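Local coordinates for uncharacterized protein C4B3.07 (Schizosaccharomyces pombe, PDB 3QTM) that is required for correct translation termination, inhibits Ofd1 directly and promotes stability of the N-terminal transcription factor domain of Sre1, probably by blocking its Ofd1-driven degradation, at residues 12-15 and 16-19; 59-62 and 63-66; 67-70 and 71-75. All coordinates share one frame; numbering follows the deposited sequence. Where two conformers were deposited one is given.

Contact 1. Residues 12-15 and 16-19; sequences VYTE and EDNI
Asp-17 OD2 takes the backbone N-H of Thr-14 at 2.9 Å from that N, in a bond nearly straight at 170°; the donor meets the carboxylate on its anti side, 30° out of plane. In return Thr-14 OG1 accepts from Asp-17 N at 3.1 Å. OG1 can do so because it sits between the backbone N and the carbonyl carbon of its own residue (chi1 66°), turned to the first turn of the helix; it also gives a weak bond to Asp-17 OD2. The two reciprocal bonds make a capping box, with Thr-14 as N-cap of helix 15-34. A leucine in place of Asp-17 would probably leave the Thr-14 N-H without its acceptor and set the residues before the helix free to shift. Over one face of the Tyr-13 ring lies Asp-17 CB, a CH-pi contact 3.9 Å from the centroid and offset toward the rim. Behind the box the helix begins regularly, Asn-18 N bonding to Thr-14 O at 2.9 Å and Ile-19 N to Glu-15 O. In the conformer given, and so less surely, the side chains of Glu-15 and Ile-19 run side by side; farther out, Glu-15 OE2 accepts from Thr-59 OG1, in the loop after helix 38-58.

Contact 2. Residues 59-62 and 63-66; sequences TEDI and STLP
Asp-61 carries its CG anti to the backbone N (chi1 -168°), while Ser-63 holds OG between its backbone N and carbonyl carbon (chi1 76°), and these two settings bring carboxylate and hydroxyl together. Asp-61 OD1 then accepts twice: from Ser-63 OG at 2.6 Å and from Ser-63 N at 2.9 Å. Both donors come from the same face of the carboxylate, well out of its plane, so one residue grips a single oxygen through backbone and side chain together. Thr-64 repeats the scheme on the main-chain oxygen of Asp-61. Its OG1 donates to Asp-61 O at 3.0 Å, in the carbonyl plane and on a lone pair, whereas Thr-64 N, at 2.9 Å from the same oxygen, stands above that plane. The latter bond and the next, Leu-65 N to Ile-62 O at 3.1 Å, are of the i to i+3 kind that defines a 3-10 turn, here a short one at residues 62-64 within the loop joining helix 38-58 to helix 67-82. A water bridges its exit, donating to Ile-62 O and to Leu-65 O. On the apolar side, Thr-59 CG2 and Leu-65 CD1 meet tip to tip at 4.2 Å. Leu-65 is buried, touching Ile-55 and Leu-56 of helix 38-58, whereas Asp-61, Ile-62, Ser-63 and Thr-64 are exposed.

Contact 3. Residues 67-70 and 71-75; sequences KDFH and AAYSS
Phe-69 and Tyr-73, one helical turn apart, lie side by side and point the same way from helix 67-82. Both have CG anti to the backbone N (chi1 165° for Phe-69), which sends the two rings off the same flank of the helix. They touch through Phe-69 CZ and Tyr-73 CD1 at 3.9 Å, an oblique pairing with the ring planes 74° apart and the centroids 6.0 Å apart. The imidazole of His-70 adds a third flat group: Phe-69 CD2 stands 3.7 Å above its plane, over its centre, and His-70 CE1 in turn lies at the edge of the phenyl ring, in plane. Its ND1 is hydrogen-bonded to Arg-107 NH1 of helix 97-110. This aromatic group forms the tightly packed part, and all three residues are buried.

The backbone beneath is regular alpha-helix. Ala-71 N bonds to Lys-67 O at 2.9 Å, and Ser-74 N to His-70 O at 2.8 Å with an N-H...O angle of 161°. Ala-71 O serves two donors of Ser-75, OG and N, which reach it from opposite faces of its carbonyl plane, so the hydroxyl is satisfied within its own helix. Toward the start of the helix the packing is looser: Lys-67 and Asp-68 are partly exposed, and their side chains set out away from residues 71-75. The lysine end is nevertheless held, NZ donating to the carbonyl oxygens of Ala-114 and Gly-116.

Much of the aromatic flank packs on helix 38-58, with Phe-69 on Ile-55 and Leu-56, and Tyr-73 on Ala-52 and Leu-56; Phe-69 also touches Leu-22 of helix 15-34. Ala-71 and Ala-72 face Trp-23 of helix 15-34, while Ser-74 packs on Ala-108 of helix 97-110 and on Ala-124 of helix 119-142.

In the fold
Contacts 1, 2 and 3 follow one another along the chain at one end of this all-helical tetratricopeptide-repeat protein. Contact 1 starts helix 15-34, contact 2 lies in the loop after helix 38-58, and contact 3 opens helix 67-82 directly behind that loop. Their centres are about 12 Å (1 to 2), 13 Å (2 to 3) and 15 Å (1 to 3) apart. The loop closes over the helix start: Glu-15 packs on Leu-65, and Ile-19 on Pro-66. In the conformer given, Ile-19 also comes near the backbone of contact 3. Three consecutive helices are thereby joined near their ends, contact 3 being the buried member and the others surface contacts.

Contact 1. Residues 12-15 and 16-19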
loop_
_atom_site.group_PDB
_atom_site.type_symbol
_atom_site.label_atom_id
_atom_site.label_comp_id
_atom_site.label_asym_id
_atom_site.label_seq_id
_atom_site.Cartn_x
_atom_site.Cartn_y
_atom_site.Cartn_z
ATOM N N VAL A 12 2.442 -39.421 -2.071
ATOM C CA VAL A 12 2.502 -38.932 -3.448
ATOM C C VAL A 12 2.583 -37.399 -3.511
ATOM O O VAL A 12 2.425 -36.714 -2.495
ATOM C CB VAL A 12 1.295 -39.434 -4.286
ATOM C CG1 VAL A 12 1.042 -40.920 -4.023
ATOM C CG2 VAL A 12 0.039 -38.615 -3.984
ATOM N N TYR A 13 2.837 -36.869 -4.707
ATOM C CA TYR A 13 2.940 -35.420 -4.913
ATOM C C TYR A 13 1.757 -34.954 -5.749
ATOM O O TYR A 13 1.710 -35.172 -6.959
ATOM C CB TYR A 13 4.260 -35.081 -5.610
ATOM C CG TYR A 13 4.645 -33.609 -5.675
ATOM C CD1 TYR A 13 4.607 -32.924 -6.883
ATOM C CD2 TYR A 13 5.106 -32.925 -4.546
ATOM C CE1 TYR A 13 4.984 -31.591 -6.972
ATOM C CE2 TYR A 13 5.487 -31.572 -4.623
ATOM C CZ TYR A 13 5.422 -30.917 -5.848
ATOM O OH TYR A 13 5.791 -29.594 -5.972
ATOM N N THR A 14 0.797 -34.324 -5.092
ATOM C CA THR A 14 -0.461 -33.977 -5.737
ATOM C C THR A 14 -0.400 -32.635 -6.463
ATOM O O THR A 14 0.558 -31.873 -6.316
ATOM C CB THR A 14 -1.583 -33.926 -4.706
ATOM O OG1 THR A 14 -1.331 -32.851 -3.796
ATOM C CG2 THR A 14 -1.635 -35.249 -3.920
ATOM N N GLU A 15 -1.423 -32.360 -7.262
ATOM C CA GLU A 15 -1.539 -31.063 -7.919
ATOM C C GLU A 15 -1.561 -29.959 -6.858
ATOM O O GLU A 15 -1.000 -28.878 -7.045
ATOM C CB GLU A 15 -2.804 -31.017 -8.781
ATOM C CG GLU A 15 -3.004 -29.714 -9.535
ATOM C CD GLU A 15 -4.108 -29.816 -10.581
ATOM O OE1 GLU A 15 -5.245 -29.352 -10.312
ATOM O OE2 GLU A 15 -3.831 -30.382 -11.664
ATOM N N GLU A 16 -2.198 -30.250 -5.730
ATOM C CA GLU A 16 -2.242 -29.300 -4.630
ATOM C C GLU A 16 -0.839 -29.013 -4.101
ATOM O O GLU A 16 -0.503 -27.855 -3.838
ATOM C CB GLU A 16 -3.140 -29.810 -3.496
ATOM C CG GLU A 16 -3.303 -28.812 -2.350
ATOM C CD GLU A 16 -4.291 -29.287 -1.284
ATOM O OE1 GLU A 16 -4.228 -30.477 -0.902
ATOM O OE2 GLU A 16 -5.133 -28.477 -0.834
ATOM N N ASP A 17 -0.036 -30.067 -3.930
ATOM C CA ASP A 17 1.367 -29.914 -3.517
ATOM C C ASP A 17 2.157 -29.056 -4.505
ATOM O O ASP A 17 2.850 -28.138 -4.105
ATOM C CB ASP A 17 2.051 -31.278 -3.387
ATOM C CG ASP A 17 1.485 -32.107 -2.243
ATOM O OD1 ASP A 17 1.127 -31.513 -1.198
ATOM O OD2 ASP A 17 1.393 -33.349 -2.390
ATOM N N ASN A 18 2.064 -29.403 -5.784
ATOM C CA ASN A 18 2.633 -28.624 -6.878
ATOM C C ASN A 18 2.345 -27.130 -6.772
ATOM O O ASN A 18 3.227 -26.293 -6.972
ATOM C CB ASN A 18 2.028 -29.100 -8.186
ATOM C CG ASN A 18 2.971 -29.934 -8.996
ATOM O OD1 ASN A 18 3.756 -29.407 -9.791
ATOM N ND2 ASN A 18 2.884 -31.250 -8.832
ATOM N N ILE A 19 1.092 -26.792 -6.492
ATOM C CA ILE A 19 0.708 -25.392 -6.447
ATOM C C ILE A 19 1.320 -24.762 -5.208
ATOM O O ILE A 19 1.805 -23.633 -5.253
ATOM C CB ILE A 19 -0.829 -25.221 -6.503
ATOM C CG1 ILE A 19 -1.331 -25.646 -7.884
ATOM C CG2 ILE A 19 -1.238 -23.784 -6.183
ATOM C CD1 ILE A 19 -2.796 -26.035 -7.915
#

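Contact 2. Residues 59-62 and 63-66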
loop_
_atom_site.group_PDB
_atom_site.type_symbol
_atom_site.label_atom_id
_atom_site.label_comp_id
_atom_site.label_asym_id
_atom_site.label_seq_id
_atom_site.Cartn_x
_atom_site.Cartn_y
_atom_site.Cartn_z
ATOM N N THR A 59 -1.187 -31.013 -16.348
ATOM C CA THR A 59 -2.431 -31.258 -15.624
ATOM C C THR A 59 -3.436 -31.963 -16.538
ATOM O O THR A 59 -3.452 -31.731 -17.745
ATOM C CB THR A 59 -3.036 -29.950 -15.060
ATOM O OG1 THR A 59 -4.242 -30.244 -14.340
ATOM C CG2 THR A 59 -3.362 -28.993 -16.186
ATOM N N GLU A 60 -4.263 -32.829 -15.959
ATOM C CA GLU A 60 -5.310 -33.519 -16.711
ATOM C C GLU A 60 -6.374 -32.562 -17.261
ATOM O O GLU A 60 -6.885 -32.762 -18.366
ATOM C CB GLU A 60 -5.990 -34.562 -15.829
ATOM C CG GLU A 60 -5.235 -35.872 -15.700
ATOM C CD GLU A 60 -5.938 -36.855 -14.776
ATOM O OE1 GLU A 60 -5.762 -36.750 -13.541
ATOM O OE2 GLU A 60 -6.664 -37.738 -15.285
ATOM N N ASP A 61 -6.712 -31.530 -16.486
ATOM C CA ASP A 61 -7.763 -30.576 -16.876
ATOM C C ASP A 61 -7.447 -29.156 -16.407
ATOM O O ASP A 61 -7.577 -28.842 -15.222
ATOM C CB ASP A 61 -9.117 -31.006 -16.298
ATOM C CG ASP A 61 -10.280 -30.235 -16.896
ATOM O OD1 ASP A 61 -10.062 -29.115 -17.420
ATOM O OD2 ASP A 61 -11.418 -30.754 -16.839
ATOM N N ILE A 62 -7.046 -28.291 -17.332
ATOM C CA ILE A 62 -6.579 -26.974 -16.923
ATOM C C ILE A 62 -7.697 -26.210 -16.238
ATOM O O ILE A 62 -7.447 -25.374 -15.375
ATOM C CB ILE A 62 -5.992 -26.146 -18.086
ATOM C CG1 ILE A 62 -7.111 -25.644 -18.997
ATOM C CG2 ILE A 62 -4.933 -26.959 -18.839
ATOM C CD1 ILE A 62 -6.756 -24.401 -19.777
ATOM N N SER A 63 -8.935 -26.535 -16.593
ATOM C CA SER A 63 -10.073 -25.822 -16.049
ATOM C C SER A 63 -10.275 -26.124 -14.563
ATOM O O SER A 63 -11.049 -25.437 -13.895
ATOM C CB SER A 63 -11.351 -26.143 -16.841
ATOM O OG SER A 63 -11.846 -27.428 -16.519
ATOM N N THR A 64 -9.597 -27.141 -14.032
ATOM C CA THR A 64 -9.751 -27.411 -12.603
ATOM C C THR A 64 -8.581 -26.919 -11.760
ATOM O O THR A 64 -8.568 -27.105 -10.553
ATOM C CB THR A 64 -10.057 -28.893 -12.288
ATOM O OG1 THR A 64 -9.007 -29.721 -12.784
ATOM C CG2 THR A 64 -11.371 -29.303 -12.932
ATOM N N LEU A 65 -7.607 -26.275 -12.388
ATOM C CA LEU A 65 -6.592 -25.580 -11.608
ATOM C C LEU A 65 -7.290 -24.514 -10.767
ATOM O O LEU A 65 -8.182 -23.832 -11.247
ATOM C CB LEU A 65 -5.517 -24.971 -12.510
ATOM C CG LEU A 65 -4.586 -25.977 -13.193
ATOM C CD1 LEU A 65 -3.762 -25.306 -14.300
ATOM C CD2 LEU A 65 -3.683 -26.691 -12.170
ATOM N N PRO A 66 -6.907 -24.389 -9.495
ATOM C CA PRO A 66 -7.592 -23.444 -8.619
ATOM C C PRO A 66 -7.182 -22.009 -8.870
ATOM O O PRO A 66 -6.138 -21.708 -9.478
ATOM C CB PRO A 66 -7.117 -23.833 -7.214
ATOM C CG PRO A 66 -5.947 -24.692 -7.390
ATOM C CD PRO A 66 -5.756 -25.024 -8.844
HETATM O O HOH W 1 -8.201 -23.211 -13.936
#

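Contact 3. Residues 67-70 and 71-75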
loop_
_atom_site.group_PDB
_atom_site.type_symbol
_atom_site.label_atom_id
_atom_site.label_comp_id
_atom_site.label_asym_id
_atom_site.label_seq_id
_atom_site.Cartn_x
_atom_site.Cartn_y
_atom_site.Cartn_z
ATOM N N LYS A 67 -8.003 -21.119 -8.340
ATOM C CA LYS A 67 -7.702 -19.701 -8.358
ATOM C C LYS A 67 -6.287 -19.416 -7.830
ATOM O O LYS A 67 -5.615 -18.521 -8.340
ATOM C CB LYS A 67 -8.729 -18.935 -7.540
ATOM C CG LYS A 67 -10.158 -18.983 -8.101
ATOM C CD LYS A 67 -11.021 -17.908 -7.441
ATOM C CE LYS A 67 -12.443 -17.905 -7.990
ATOM N NZ LYS A 67 -13.142 -19.160 -7.633
ATOM N N ASP A 68 -5.854 -20.163 -6.812
ATOM C CA ASP A 68 -4.523 -19.973 -6.222
ATOM C C ASP A 68 -3.396 -20.234 -7.210
ATOM O O ASP A 68 -2.332 -19.647 -7.096
ATOM C CB ASP A 68 -4.321 -20.874 -4.996
ATOM C CG ASP A 68 -5.044 -20.357 -3.765
ATOM O OD1 ASP A 68 -5.574 -19.221 -3.817
ATOM O OD2 ASP A 68 -5.074 -21.088 -2.746
ATOM N N PHE A 69 -3.614 -21.134 -8.164
ATOM C CA PHE A 69 -2.629 -21.328 -9.223
ATOM C C PHE A 69 -2.476 -20.055 -10.064
ATOM O O PHE A 69 -1.359 -19.577 -10.293
ATOM C CB PHE A 69 -2.977 -22.514 -10.129
ATOM C CG PHE A 69 -2.188 -22.523 -11.435
ATOM C CD1 PHE A 69 -0.916 -23.059 -11.489
ATOM C CD2 PHE A 69 -2.718 -21.977 -12.588
ATOM C CE1 PHE A 69 -0.185 -23.050 -12.669
ATOM C CE2 PHE A 69 -1.991 -21.968 -13.782
ATOM C CZ PHE A 69 -0.724 -22.496 -13.819
ATOM N N HIS A 70 -3.592 -19.500 -10.525
ATOM C CA HIS A 70 -3.510 -18.313 -11.384
ATOM C C HIS A 70 -3.007 -17.097 -10.597
ATOM O O HIS A 70 -2.356 -16.220 -11.164
ATOM C CB HIS A 70 -4.858 -18.001 -12.039
ATOM C CG HIS A 70 -5.428 -19.144 -12.814
ATOM N ND1 HIS A 70 -5.048 -19.428 -14.108
ATOM C CD2 HIS A 70 -6.350 -20.079 -12.476
ATOM C CE1 HIS A 70 -5.701 -20.495 -14.530
ATOM N NE2 HIS A 70 -6.503 -20.903 -13.563
ATOM N N ALA A 71 -3.313 -17.055 -9.295
ATOM C CA ALA A 71 -2.834 -15.988 -8.425
ATOM C C ALA A 71 -1.313 -15.998 -8.324
ATOM O O ALA A 71 -0.692 -14.949 -8.399
ATOM C CB ALA A 71 -3.460 -16.099 -7.044
ATOM N N ALA A 72 -0.714 -17.181 -8.140
ATOM C CA ALA A 72 0.740 -17.278 -8.035
ATOM C C ALA A 72 1.402 -16.910 -9.357
ATOM O O ALA A 72 2.422 -16.233 -9.391
ATOM C CB ALA A 72 1.161 -18.675 -7.620
ATOM N N TYR A 73 0.825 -17.395 -10.451
ATOM C CA TYR A 73 1.360 -17.145 -11.770
ATOM C C TYR A 73 1.267 -15.629 -12.078
ATOM O O TYR A 73 2.219 -15.011 -12.561
ATOM C CB TYR A 73 0.556 -17.966 -12.774
ATOM C CG TYR A 73 1.175 -18.124 -14.130
ATOM C CD1 TYR A 73 0.692 -19.073 -15.019
ATOM C CD2 TYR A 73 2.259 -17.334 -14.525
ATOM C CE1 TYR A 73 1.253 -19.221 -16.283
ATOM C CE2 TYR A 73 2.833 -17.475 -15.788
ATOM C CZ TYR A 73 2.315 -18.423 -16.668
ATOM O OH TYR A 73 2.864 -18.580 -17.928
ATOM N N SER A 74 0.117 -15.032 -11.783
ATOM C CA SER A 74 -0.057 -13.595 -11.964
ATOM C C SER A 74 0.971 -12.817 -11.148
ATOM O O SER A 74 1.560 -11.875 -11.651
ATOM C CB SER A 74 -1.463 -13.167 -11.553
ATOM O OG SER A 74 -1.591 -11.763 -11.622
ATOM N N SER A 75 1.188 -13.226 -9.895
ATOM C CA SER A 75 2.159 -12.556 -9.024
ATOM C C SER A 75 3.586 -12.606 -9.557
ATOM O O SER A 75 4.328 -11.634 -9.440
ATOM C CB SER A 75 2.134 -13.146 -7.616
ATOM O OG SER A 75 0.904 -12.844 -6.988
#